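Local atomic coordinates of EDTA monooxygenase (EDTA-degrading bacterium BNC1, PDB entry 5DQP), a protein that probably acts as an FMN-linked, luciferase-like monooxygenase that uses molecular oxygen to oxidise EDTA and so takes part in its bacterial degradation. Residues A[36-41]-A[70-75]; A[97-102]-A[130-135]; A[245-250]-A[261-266]; A[319-324]-A[340-345]; A[398-403]-A[407-412]. All coordinates share one frame; numbering follows the deposited sequence.

Contact 1 (A[36-41]-A[70-75]); sequences ENYIRS and EYPFDP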
# COMPACT_ATOMS: atom_id res chain seq x y z
N GLU A 36 6.67 11.84 8.01
CA GLU A 36 7.22 13.15 7.69
C GLU A 36 8.65 13.06 7.18
O GLU A 36 9.08 13.90 6.38
CB GLU A 36 7.15 14.07 8.90
CG GLU A 36 5.71 14.39 9.34
CD GLU A 36 4.84 14.96 8.21
OE1 GLU A 36 5.36 15.80 7.42
OE2 GLU A 36 3.65 14.57 8.10
N ASN A 37 9.41 12.05 7.61
CA ASN A 37 10.72 11.82 7.02
C ASN A 37 10.62 11.65 5.50
O ASN A 37 11.48 12.12 4.76
CB ASN A 37 11.37 10.59 7.65
CG ASN A 37 12.76 10.29 7.10
OD1 ASN A 37 13.71 11.02 7.37
ND2 ASN A 37 12.88 9.19 6.34
N TYR A 38 9.59 10.96 5.03
CA TYR A 38 9.46 10.76 3.59
C TYR A 38 8.78 11.94 2.91
O TYR A 38 9.13 12.27 1.78
CB TYR A 38 8.71 9.45 3.32
CG TYR A 38 9.44 8.31 3.99
CD1 TYR A 38 10.50 7.67 3.34
CD2 TYR A 38 9.11 7.92 5.28
CE1 TYR A 38 11.21 6.67 3.96
CE2 TYR A 38 9.81 6.91 5.92
CZ TYR A 38 10.88 6.29 5.26
OH TYR A 38 11.59 5.29 5.87
N ILE A 39 7.84 12.59 3.59
CA ILE A 39 7.25 13.80 3.03
C ILE A 39 8.35 14.82 2.76
O ILE A 39 8.40 15.43 1.69
CB ILE A 39 6.17 14.39 3.97
CG1 ILE A 39 5.07 13.37 4.26
CG2 ILE A 39 5.57 15.67 3.36
CD1 ILE A 39 4.39 12.83 3.03
N ARG A 40 9.22 15.04 3.75
CA ARG A 40 10.30 16.00 3.59
C ARG A 40 11.11 15.69 2.33
O ARG A 40 11.38 16.59 1.52
CB ARG A 40 11.19 16.00 4.83
CG ARG A 40 12.34 17.04 4.82
CD ARG A 40 12.78 17.36 6.28
NE ARG A 40 14.12 17.95 6.38
CZ ARG A 40 14.77 18.19 7.52
NH1 ARG A 40 14.19 17.89 8.69
NH2 ARG A 40 15.99 18.71 7.51
N SER A 41 11.47 14.42 2.12
CA SER A 41 12.27 14.09 0.95
C SER A 41 11.47 14.22 -0.33
O SER A 41 12.01 14.63 -1.36
CB SER A 41 12.83 12.68 1.07
OG SER A 41 13.93 12.69 1.94
N GLU A 70 16.72 -1.16 5.17
CA GLU A 70 16.44 -0.46 3.92
C GLU A 70 14.95 -0.36 3.63
O GLU A 70 14.51 0.59 2.99
CB GLU A 70 17.14 -1.17 2.74
CG GLU A 70 17.14 -0.29 1.49
CD GLU A 70 17.85 -0.93 0.30
OE1 GLU A 70 17.59 -0.53 -0.87
OE2 GLU A 70 18.67 -1.84 0.53
N TYR A 71 14.16 -1.32 4.13
CA TYR A 71 12.75 -1.46 3.79
C TYR A 71 11.88 -1.37 5.04
O TYR A 71 11.21 -2.35 5.41
CB TYR A 71 12.53 -2.78 3.06
CG TYR A 71 13.68 -3.19 2.13
CD1 TYR A 71 13.97 -2.46 0.98
CD2 TYR A 71 14.44 -4.33 2.38
CE1 TYR A 71 14.99 -2.84 0.12
CE2 TYR A 71 15.48 -4.72 1.51
CZ TYR A 71 15.72 -3.97 0.39
OH TYR A 71 16.72 -4.34 -0.47
N PRO A 72 11.84 -0.22 5.71
CA PRO A 72 11.03 -0.14 6.94
C PRO A 72 9.51 -0.23 6.71
O PRO A 72 8.79 -0.50 7.68
CB PRO A 72 11.46 1.20 7.57
CG PRO A 72 11.99 2.00 6.42
CD PRO A 72 12.62 1.01 5.48
N PHE A 73 9.01 -0.05 5.49
CA PHE A 73 7.58 -0.05 5.21
C PHE A 73 7.27 -0.72 3.87
O PHE A 73 8.08 -0.67 2.94
CB PHE A 73 6.99 1.36 5.09
CG PHE A 73 7.01 2.13 6.34
CD1 PHE A 73 6.13 1.83 7.38
CD2 PHE A 73 7.87 3.21 6.47
CE1 PHE A 73 6.14 2.58 8.54
CE2 PHE A 73 7.88 3.95 7.62
CZ PHE A 73 7.01 3.64 8.67
N ASP A 74 6.07 -1.28 3.78
CA ASP A 74 5.56 -1.70 2.48
C ASP A 74 5.55 -0.51 1.53
O ASP A 74 5.07 0.57 1.90
CB ASP A 74 4.15 -2.27 2.58
CG ASP A 74 3.64 -2.78 1.23
OD1 ASP A 74 3.14 -1.95 0.44
OD2 ASP A 74 3.78 -3.99 0.94
N PRO A 75 6.06 -0.66 0.32
CA PRO A 75 6.25 0.51 -0.56
C PRO A 75 4.95 1.01 -1.18
O PRO A 75 4.82 2.21 -1.41
CB PRO A 75 7.22 -0.01 -1.63
CG PRO A 75 7.07 -1.48 -1.61
CD PRO A 75 6.80 -1.84 -0.17
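Y38 sends its phenol ring out from helix 35-47 to meet P72 and F73, two neighbours in the loop that leads into helix 75-85. The two aromatic rings are turned almost square to one another, their planes about 80° apart, and they touch at a single pair of atoms, CE2 of Y38 against CE2 of F73 at 3.9 Å. Seen from F73, the tyrosine carbon comes in at the ring edge, close to the plane. With chi1 of Y38 at -57°, CG stands opposite the carbonyl carbon and the ring can span the gap to the loop, where the nearest alpha carbons, Y38 CA and F73 CA, are still 11.1 Å apart.

The far end of the phenol reaches P72, with OH 3.4 Å from CG of the pyrrolidine. This is a packing contact; for its hydrogen bond the hydroxyl turns to the backbone O of I32. One face of the phenol is covered from within its own helix, N37 ND2 sitting 3.6 Å above the plane over the ring centre.

In the TIM barrel of the luciferase-like monooxygenases, helices 35-47 and 75-85 follow strands 7-11 and 52-55, which pair in parallel, and the contact ties the first helix to the lead-in of the second. L78 of helix 75-85 packs on both Y38 and F73. Next in the loop, D74 is the N-cap of that helix, its OD1 accepting from V77 N, while its OD2 takes a hydrogen bond from Q108 NE2 of the second subunit. F73 also packs on L115 of that subunit.

Contact 2 (A[97-102]-A[130-135]); sequences TSFSLP and PAVAAN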
# COMPACT_ATOMS: atom_id res chain seq x y z
N THR A 97 7.10 -10.42 -8.32
CA THR A 97 6.20 -11.36 -8.98
C THR A 97 6.26 -12.76 -8.36
O THR A 97 5.44 -13.62 -8.70
CB THR A 97 6.53 -11.47 -10.48
OG1 THR A 97 7.91 -11.82 -10.63
CG2 THR A 97 6.25 -10.14 -11.18
N SER A 98 7.23 -13.00 -7.47
CA SER A 98 7.43 -14.33 -6.91
C SER A 98 6.48 -14.60 -5.75
O SER A 98 5.97 -15.72 -5.61
CB SER A 98 8.86 -14.49 -6.41
OG SER A 98 9.77 -14.35 -7.48
N PHE A 99 6.27 -13.62 -4.92
CA PHE A 99 5.46 -13.74 -3.75
C PHE A 99 4.49 -12.58 -3.67
O PHE A 99 4.50 -11.80 -2.75
CB PHE A 99 6.34 -13.81 -2.51
CG PHE A 99 7.40 -14.85 -2.60
CD1 PHE A 99 7.10 -16.15 -2.43
CD2 PHE A 99 8.68 -14.51 -2.95
CE1 PHE A 99 8.07 -17.10 -2.55
CE2 PHE A 99 9.65 -15.45 -3.07
CZ PHE A 99 9.35 -16.75 -2.87
N SER A 100 3.65 -12.51 -4.66
CA SER A 100 2.48 -11.65 -4.68
C SER A 100 1.36 -12.42 -5.35
O SER A 100 1.60 -13.29 -6.19
CB SER A 100 2.76 -10.32 -5.41
OG SER A 100 3.72 -9.52 -4.72
N LEU A 101 0.13 -12.13 -4.95
CA LEU A 101 -1.03 -12.59 -5.71
C LEU A 101 -1.34 -11.59 -6.83
O LEU A 101 -1.50 -10.40 -6.55
CB LEU A 101 -2.22 -12.74 -4.78
CG LEU A 101 -1.88 -13.71 -3.65
CD1 LEU A 101 -2.93 -13.69 -2.56
CD2 LEU A 101 -1.73 -15.16 -4.24
N PRO A 102 -1.43 -12.04 -8.09
CA PRO A 102 -1.61 -11.08 -9.21
C PRO A 102 -2.84 -10.20 -9.10
O PRO A 102 -2.83 -9.06 -9.56
CB PRO A 102 -1.73 -12.00 -10.45
CG PRO A 102 -1.34 -13.34 -10.01
CD PRO A 102 -1.48 -13.44 -8.53
N PRO A 130 16.54 -16.03 -0.29
CA PRO A 130 15.82 -17.11 0.41
C PRO A 130 15.19 -16.70 1.74
O PRO A 130 14.29 -17.40 2.20
CB PRO A 130 16.91 -18.18 0.62
CG PRO A 130 18.21 -17.41 0.53
CD PRO A 130 17.99 -16.31 -0.43
N ALA A 131 15.67 -15.62 2.37
CA ALA A 131 14.98 -15.07 3.54
C ALA A 131 13.57 -14.60 3.19
O ALA A 131 12.62 -14.81 3.96
CB ALA A 131 15.81 -13.92 4.14
N VAL A 132 13.42 -13.97 2.03
CA VAL A 132 12.09 -13.58 1.56
C VAL A 132 11.23 -14.82 1.35
O VAL A 132 10.10 -14.90 1.85
CB VAL A 132 12.20 -12.74 0.28
CG1 VAL A 132 10.78 -12.53 -0.35
CG2 VAL A 132 12.89 -11.44 0.57
N ALA A 133 11.75 -15.80 0.60
CA ALA A 133 10.94 -16.98 0.29
C ALA A 133 10.48 -17.71 1.55
O ALA A 133 9.37 -18.26 1.56
CB ALA A 133 11.73 -17.92 -0.62
N ALA A 134 11.26 -17.65 2.64
CA ALA A 134 10.87 -18.32 3.88
C ALA A 134 9.73 -17.61 4.61
O ALA A 134 9.04 -18.23 5.43
CB ALA A 134 12.08 -18.42 4.82
N ASN A 135 9.53 -16.33 4.35
CA ASN A 135 8.39 -15.60 4.90
C ASN A 135 7.10 -15.96 4.19
O ASN A 135 6.02 -15.63 4.69
CB ASN A 135 8.66 -14.09 4.84
CG ASN A 135 9.75 -13.68 5.78
OD1 ASN A 135 9.94 -14.35 6.79
ND2 ASN A 135 10.47 -12.60 5.49
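F99 lies where the chain follows no regular helix or strand, and its CA comes within 7.5 Å of the CA of A133 on the short helix 130-135. The helix is held by its own backbone bonds, such as A134 N to P130 O at 3.1 Å; none crosses to segment 97-102, so the meeting depends on side chains.

One ring does the work. F99 points its CB at the helix, and a chi1 of -52°, which turns CG away from the carbonyl carbon, carries the phenyl forward until its far end presses on the backbone of A133. There CZ is 3.5 Å from CB and equally 3.5 Å from CA of A133, so the end of the ring lies against both the methyl and the alpha carbon. Beside it, CD2 of the ring meets CG1 of V132 at 3.9 Å, so valine and alanine take neighbouring parts of the same ring.

Y136, the residue after N135, brings its ring against F99 with planes only about 15° apart, and T127 packs on both F99 and V132. A134 and N135 pack on A195 and Y103 of the second subunit.

Both segments follow parallel strands, 90-96 and 120-125, at their C-terminal ends, the side of a TIM barrel where active sites lie; V132 is about 8 Å, side chain to side chain, from D57, a residue predicted to bind FMN.

Contact 3 (A[245-250]-A[261-266]); sequences AEARAA and TLVLPS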
# COMPACT_ATOMS: atom_id res chain seq x y z
N ALA A 245 21.28 0.95 -26.67
CA ALA A 245 20.97 0.54 -28.03
C ALA A 245 20.32 -0.84 -28.06
O ALA A 245 19.35 -1.05 -28.80
CB ALA A 245 22.24 0.55 -28.90
N GLU A 246 20.84 -1.78 -27.27
CA GLU A 246 20.27 -3.13 -27.19
C GLU A 246 18.90 -3.15 -26.52
O GLU A 246 18.07 -4.00 -26.87
CB GLU A 246 21.20 -4.08 -26.42
CG GLU A 246 22.53 -4.36 -27.13
CD GLU A 246 23.42 -5.31 -26.34
OE1 GLU A 246 24.63 -5.39 -26.67
OE2 GLU A 246 22.92 -5.97 -25.40
N ALA A 247 18.65 -2.27 -25.55
CA ALA A 247 17.31 -2.19 -24.97
C ALA A 247 16.31 -1.71 -26.00
O ALA A 247 15.23 -2.29 -26.16
CB ALA A 247 17.31 -1.26 -23.75
N ARG A 248 16.66 -0.64 -26.72
CA ARG A 248 15.75 -0.11 -27.72
C ARG A 248 15.50 -1.13 -28.82
O ARG A 248 14.37 -1.26 -29.31
CB ARG A 248 16.31 1.17 -28.33
CG ARG A 248 16.38 2.28 -27.35
CD ARG A 248 16.97 3.50 -28.00
NE ARG A 248 17.05 4.61 -27.07
CZ ARG A 248 17.58 5.79 -27.38
NH1 ARG A 248 18.06 5.99 -28.60
NH2 ARG A 248 17.64 6.76 -26.47
N ALA A 249 16.54 -1.85 -29.23
CA ALA A 249 16.39 -2.83 -30.30
C ALA A 249 15.55 -4.01 -29.84
O ALA A 249 14.73 -4.53 -30.61
CB ALA A 249 17.75 -3.30 -30.80
N ALA A 250 15.73 -4.45 -28.59
CA ALA A 250 14.96 -5.58 -28.10
C ALA A 250 13.48 -5.22 -27.99
O ALA A 250 12.60 -6.04 -28.29
CB ALA A 250 15.52 -6.04 -26.75
N THR A 261 10.68 2.88 -24.28
CA THR A 261 11.69 2.43 -23.32
C THR A 261 12.65 3.57 -22.97
O THR A 261 13.26 4.18 -23.85
CB THR A 261 12.48 1.25 -23.90
OG1 THR A 261 11.60 0.14 -24.15
CG2 THR A 261 13.60 0.82 -22.94
N LEU A 262 12.79 3.83 -21.68
CA LEU A 262 13.79 4.72 -21.13
C LEU A 262 14.76 3.90 -20.29
O LEU A 262 14.32 2.99 -19.56
CB LEU A 262 13.14 5.82 -20.28
CG LEU A 262 12.09 6.70 -20.98
CD1 LEU A 262 11.40 7.56 -19.94
CD2 LEU A 262 12.75 7.59 -22.02
N VAL A 263 16.06 4.18 -20.41
CA VAL A 263 17.11 3.57 -19.61
C VAL A 263 17.68 4.61 -18.65
O VAL A 263 18.12 5.70 -19.08
CB VAL A 263 18.23 2.97 -20.49
CG1 VAL A 263 19.35 2.38 -19.63
CG2 VAL A 263 17.67 1.92 -21.43
N LEU A 264 17.71 4.28 -17.36
CA LEU A 264 18.21 5.18 -16.32
C LEU A 264 19.28 4.46 -15.50
O LEU A 264 18.93 3.64 -14.63
CB LEU A 264 17.09 5.66 -15.40
CG LEU A 264 15.74 6.04 -16.00
CD1 LEU A 264 14.88 6.68 -14.93
CD2 LEU A 264 15.91 6.97 -17.18
N PRO A 265 20.56 4.74 -15.75
CA PRO A 265 21.61 4.25 -14.85
C PRO A 265 21.46 4.85 -13.46
O PRO A 265 21.05 6.00 -13.30
CB PRO A 265 22.91 4.72 -15.53
CG PRO A 265 22.55 4.98 -16.95
CD PRO A 265 21.14 5.55 -16.83
N SER A 266 21.80 4.06 -12.45
CA SER A 266 21.62 4.41 -11.06
C SER A 266 22.99 4.67 -10.46
O SER A 266 23.94 3.95 -10.76
CB SER A 266 20.90 3.27 -10.30
OG SER A 266 20.63 3.63 -8.95
O HOH W 1 15.90 4.53 -24.44
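Apolar packing comes first: the methyl of A247, on the strand-facing side of helix 237-253, rests on V263, with CB to CG2 4.0 Å. One branch of V263, CG1, extends the line of the backbone N (chi1 178°), and it is the other, CG2, that turns to the helix. T261 adds its own methyl a little farther off, CG2 lying 4.3 Å from CB of A247. Two residues apart on the strand, T261 and V263 present the same side to the helix, and A247 sits against both. I230 of strand 229-233 packs on A247 and T261 as well.

This is the inside of a beta-alpha-beta crossover: strand 229-233, helix 237-253 and strand 262-271 follow one another, the two strands pair in parallel, and the helix covers them as in the outer layer of a TIM barrel.

Polar links run through R248, whose CB does not head straight for the strand. Its chain is fully extended beyond CB, and NE donates to a water at 2.9 Å that lies at the guanidinium edge, in its plane. That water in turn donates to the backbone O of T261 at 2.7 Å, with an angle of about 126° at the water between NE of R248 and O of T261.

Charge pairing then occupies the end of the guanidinium: NH1 bridges to E376 and NH2 to OD1 of D379. The other oxygen of D379, OD2, accepts from V263 N, so one carboxylate grips both helix side chain and strand backbone.

Contact 4 (A[319-324]-A[340-345]); sequences KDFNLP and VALDEK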
# COMPACT_ATOMS: atom_id res chain seq x y z
N LYS A 319 47.64 -3.05 -20.61
CA LYS A 319 48.67 -4.02 -20.23
C LYS A 319 48.83 -4.16 -18.72
O LYS A 319 49.48 -5.11 -18.27
CB LYS A 319 50.02 -3.63 -20.85
CG LYS A 319 49.99 -3.44 -22.36
CD LYS A 319 51.32 -2.91 -22.90
CE LYS A 319 51.29 -2.76 -24.42
NZ LYS A 319 52.65 -2.47 -24.98
N ASP A 320 48.31 -3.23 -17.92
CA ASP A 320 48.50 -3.33 -16.48
C ASP A 320 47.60 -4.37 -15.84
O ASP A 320 47.91 -4.85 -14.75
CB ASP A 320 48.23 -1.99 -15.79
CG ASP A 320 49.16 -0.88 -16.24
OD1 ASP A 320 50.35 -1.14 -16.54
OD2 ASP A 320 48.69 0.28 -16.27
N PHE A 321 46.49 -4.72 -16.48
CA PHE A 321 45.49 -5.61 -15.89
C PHE A 321 45.79 -7.06 -16.22
O PHE A 321 46.15 -7.39 -17.35
CB PHE A 321 44.10 -5.27 -16.41
CG PHE A 321 43.66 -3.87 -16.09
CD1 PHE A 321 43.12 -3.57 -14.85
CD2 PHE A 321 43.76 -2.86 -17.03
CE1 PHE A 321 42.70 -2.29 -14.54
CE2 PHE A 321 43.34 -1.57 -16.73
CZ PHE A 321 42.80 -1.29 -15.49
N ASN A 322 45.63 -7.94 -15.22
CA ASN A 322 45.74 -9.39 -15.43
C ASN A 322 44.54 -10.02 -14.72
O ASN A 322 44.62 -10.45 -13.57
CB ASN A 322 47.08 -9.93 -14.92
CG ASN A 322 48.27 -9.21 -15.55
OD1 ASN A 322 48.70 -9.54 -16.65
ND2 ASN A 322 48.79 -8.21 -14.84
N LEU A 323 43.40 -10.04 -15.41
CA LEU A 323 42.18 -10.48 -14.76
C LEU A 323 42.26 -11.97 -14.48
O LEU A 323 42.53 -12.75 -15.40
CB LEU A 323 40.95 -10.16 -15.60
CG LEU A 323 40.60 -8.68 -15.82
CD1 LEU A 323 39.23 -8.56 -16.48
CD2 LEU A 323 40.66 -7.89 -14.52
N PRO A 324 42.02 -12.41 -13.25
CA PRO A 324 42.03 -13.85 -12.98
C PRO A 324 40.99 -14.58 -13.83
O PRO A 324 39.88 -14.10 -14.04
CB PRO A 324 41.71 -13.93 -11.48
CG PRO A 324 41.07 -12.61 -11.14
CD PRO A 324 41.69 -11.60 -12.07
N VAL A 340 35.74 0.94 -17.42
CA VAL A 340 35.65 2.24 -16.75
C VAL A 340 37.02 2.89 -16.64
O VAL A 340 37.19 4.06 -16.96
CB VAL A 340 35.00 2.09 -15.36
CG1 VAL A 340 35.10 3.42 -14.61
CG2 VAL A 340 33.55 1.68 -15.50
N ALA A 341 38.02 2.13 -16.17
CA ALA A 341 39.33 2.73 -15.95
C ALA A 341 39.92 3.25 -17.26
O ALA A 341 40.53 4.32 -17.29
CB ALA A 341 40.27 1.73 -15.29
N LEU A 342 39.77 2.48 -18.35
CA LEU A 342 40.35 2.91 -19.61
C LEU A 342 39.55 4.05 -20.24
O LEU A 342 40.14 5.03 -20.71
CB LEU A 342 40.45 1.74 -20.58
CG LEU A 342 41.42 0.66 -20.12
CD1 LEU A 342 41.37 -0.49 -21.09
CD2 LEU A 342 42.86 1.20 -19.96
N ASP A 343 38.21 3.93 -20.25
CA ASP A 343 37.40 4.97 -20.87
C ASP A 343 37.60 6.33 -20.21
O ASP A 343 37.58 7.36 -20.89
CB ASP A 343 35.90 4.64 -20.84
CG ASP A 343 35.06 5.75 -21.54
OD1 ASP A 343 35.36 6.06 -22.72
OD2 ASP A 343 34.11 6.33 -20.94
N GLU A 344 37.72 6.35 -18.87
CA GLU A 344 37.80 7.59 -18.11
C GLU A 344 39.25 7.94 -17.73
O GLU A 344 39.48 8.99 -17.11
CB GLU A 344 36.90 7.49 -16.86
CG GLU A 344 35.41 7.42 -17.25
CD GLU A 344 34.41 7.19 -16.08
OE1 GLU A 344 33.29 6.68 -16.37
OE2 GLU A 344 34.69 7.54 -14.90
N LYS A 345 40.22 7.18 -18.20
CA LYS A 345 41.63 7.43 -17.95
C LYS A 345 41.99 7.52 -16.47
O LYS A 345 42.55 8.47 -16.05
CB LYS A 345 42.11 8.64 -18.75
CG LYS A 345 41.48 8.71 -20.14
CD LYS A 345 42.11 9.68 -21.12
CE LYS A 345 41.94 9.26 -22.55
NZ LYS A 345 40.58 9.45 -23.05
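F321 faces A341 across a gap of 10.4 Å between their CA atoms, the nearest such pair, where the loop after a short 3-10 turn passes the last turns of helix 331-344. Both pieces belong to the largely helical part of the chain between strands 262-271 and 380-383 of the TIM barrel, so this is packing within that part, probably an elaboration of the basic barrel, and it stands away from the predicted FMN residues.

The phenyl of F321 fills the gap. Its CB points to the helix, and chi1 of -60° swings the ring to the backbone N side, with CZ foremost. I305 and L316 from the preceding loop, and V338 one turn earlier on helix 331-344, pack on the same phenylalanine, so it is buried among apolar neighbours.

On the helix side, L351 of helix 348-354 packs on A341, linking the pair to the next helix. The helix finishes in a Schellman motif at K345, whose positive phi of 56° turns the chain away; its N makes a weak bond of 3.3 Å to O of L342. One residue earlier, the carboxylate of E344 takes salt bridges from R354 and R368.

At the ring itself there are two touches. CZ of F321 lies 3.9 Å from CB of A341, while L342, though its CB does not aim at the loop, brings CD2 round to the ring edge, near its plane, 4.3 Å from CE2 of F321.

Contact 5 (A[398-403]-A[407-412]); sequences QVVPIL and GVFPRS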
# COMPACT_ATOMS: atom_id res chain seq x y z
N GLN A 398 21.64 22.29 -5.91
CA GLN A 398 22.87 22.71 -6.58
C GLN A 398 23.13 22.01 -7.91
O GLN A 398 23.77 22.60 -8.76
CB GLN A 398 24.07 22.51 -5.64
CG GLN A 398 23.84 23.28 -4.32
CD GLN A 398 24.95 23.12 -3.30
OE1 GLN A 398 26.13 23.18 -3.65
NE2 GLN A 398 24.58 22.93 -2.03
N VAL A 399 22.65 20.79 -8.12
CA VAL A 399 22.86 20.14 -9.41
C VAL A 399 21.70 20.44 -10.36
O VAL A 399 21.91 20.88 -11.49
CB VAL A 399 23.05 18.62 -9.21
CG1 VAL A 399 23.13 17.90 -10.58
CG2 VAL A 399 24.30 18.32 -8.35
N VAL A 400 20.47 20.21 -9.90
CA VAL A 400 19.30 20.45 -10.75
C VAL A 400 19.32 21.85 -11.40
O VAL A 400 19.10 21.93 -12.61
CB VAL A 400 18.02 20.15 -9.97
CG1 VAL A 400 16.78 20.74 -10.63
CG2 VAL A 400 17.88 18.61 -9.83
N PRO A 401 19.55 22.94 -10.68
CA PRO A 401 19.52 24.25 -11.35
C PRO A 401 20.57 24.38 -12.46
O PRO A 401 20.33 25.08 -13.46
CB PRO A 401 19.76 25.23 -10.20
CG PRO A 401 19.28 24.49 -8.98
CD PRO A 401 19.75 23.10 -9.22
N ILE A 402 21.72 23.71 -12.32
CA ILE A 402 22.67 23.65 -13.42
C ILE A 402 22.04 22.96 -14.61
O ILE A 402 22.04 23.48 -15.73
CB ILE A 402 23.97 22.95 -12.97
CG1 ILE A 402 24.58 23.66 -11.75
CG2 ILE A 402 24.96 22.89 -14.14
CD1 ILE A 402 25.97 23.10 -11.30
N LEU A 403 21.44 21.78 -14.37
CA LEU A 403 20.80 21.06 -15.46
C LEU A 403 19.70 21.88 -16.09
O LEU A 403 19.49 21.79 -17.31
CB LEU A 403 20.22 19.72 -14.96
CG LEU A 403 21.23 18.69 -14.40
CD1 LEU A 403 20.51 17.47 -13.87
CD2 LEU A 403 22.29 18.29 -15.44
N GLY A 407 19.50 23.71 -20.07
CA GLY A 407 18.46 23.43 -21.04
C GLY A 407 18.09 21.97 -21.20
O GLY A 407 17.38 21.62 -22.14
N VAL A 408 18.53 21.10 -20.29
CA VAL A 408 18.33 19.66 -20.44
C VAL A 408 17.35 19.09 -19.42
O VAL A 408 17.10 17.88 -19.44
CB VAL A 408 19.66 18.89 -20.37
CG1 VAL A 408 20.64 19.51 -21.32
CG2 VAL A 408 20.21 18.88 -18.92
N PHE A 409 16.81 19.93 -18.52
CA PHE A 409 15.91 19.49 -17.46
C PHE A 409 14.84 20.54 -17.17
O PHE A 409 15.16 21.72 -17.05
CB PHE A 409 16.68 19.19 -16.16
CG PHE A 409 15.88 18.36 -15.23
CD1 PHE A 409 15.60 17.03 -15.56
CD2 PHE A 409 15.30 18.92 -14.08
CE1 PHE A 409 14.79 16.24 -14.74
CE2 PHE A 409 14.48 18.12 -13.25
CZ PHE A 409 14.23 16.80 -13.59
N PRO A 410 13.58 20.13 -17.00
CA PRO A 410 12.50 21.13 -16.91
C PRO A 410 12.49 21.90 -15.60
O PRO A 410 12.92 21.42 -14.55
CB PRO A 410 11.23 20.28 -17.05
CG PRO A 410 11.63 18.95 -16.49
CD PRO A 410 13.09 18.76 -16.82
N ARG A 411 11.92 23.11 -15.67
CA ARG A 411 11.65 23.92 -14.49
C ARG A 411 10.23 23.76 -13.97
O ARG A 411 9.93 24.27 -12.88
CB ARG A 411 11.88 25.40 -14.78
CG ARG A 411 13.32 25.74 -15.13
CD ARG A 411 13.48 27.22 -15.45
NE ARG A 411 14.83 27.54 -15.90
CZ ARG A 411 15.85 27.81 -15.08
NH1 ARG A 411 15.68 27.81 -13.76
NH2 ARG A 411 17.05 28.09 -15.59
N SER A 412 9.36 23.06 -14.69
CA SER A 412 7.95 22.98 -14.31
C SER A 412 7.44 21.57 -14.50
O SER A 412 7.99 20.79 -15.29
CB SER A 412 7.09 23.95 -15.13
OG SER A 412 7.42 25.29 -14.82
O HOH W 2 18.75 27.41 -13.02
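The backbone bond across this turn joins V408 N to O of L403, 3.2 Å long and fairly straight at 159°, with the donor almost in line with the carbonyl (168° at the oxygen). It belongs to the Schellman motif that closes helix 390-405: G407 takes a positive phi of 83°, and V408 reaches back to the last turn.

Apolar contacts follow the reversal. V408 tucks CG2 between its own backbone N and carbonyl carbon, 4.0 Å from CB of L403, and F409 sets its CB 3.8 Å from that same CB. The phenyl of F409, directed away from its own backbone N, then swings toward V400, where CD2 meets CG1 at 4.2 Å. In the TIM barrel the side chains of F409 and L403 both pack on L8 of strand 7-11, so the helix and the chain leaving it cover the same strand. P410 CD sits 3.2 Å above one face of the F409 ring, offset toward its rim.

A water makes the remaining link, donating to O of P401 at 2.8 Å and accepting from NH2 of R411. The same carbonyl also accepts from OG of S405.

Contacts 1 and 2 belong together: their centres are 22 Å apart and their nearest atoms about 7 Å, both touch the second subunit, and both come near D57, which is predicted to bind FMN, with P72 about 7 Å and V132 about 8 Å from it between side chains. Contacts 3 and 5 involve other helices of the barrel, packed on strands 262-271 and 7-11; their nearest atoms are about 10 Å apart and both lie away from the predicted site. Contact 5 is across the chain's centre from contact 2, 40 Å between centres. Contact 4 is equally far from contact 2 and has contact 3 as its closest neighbour, 25 Å between centres.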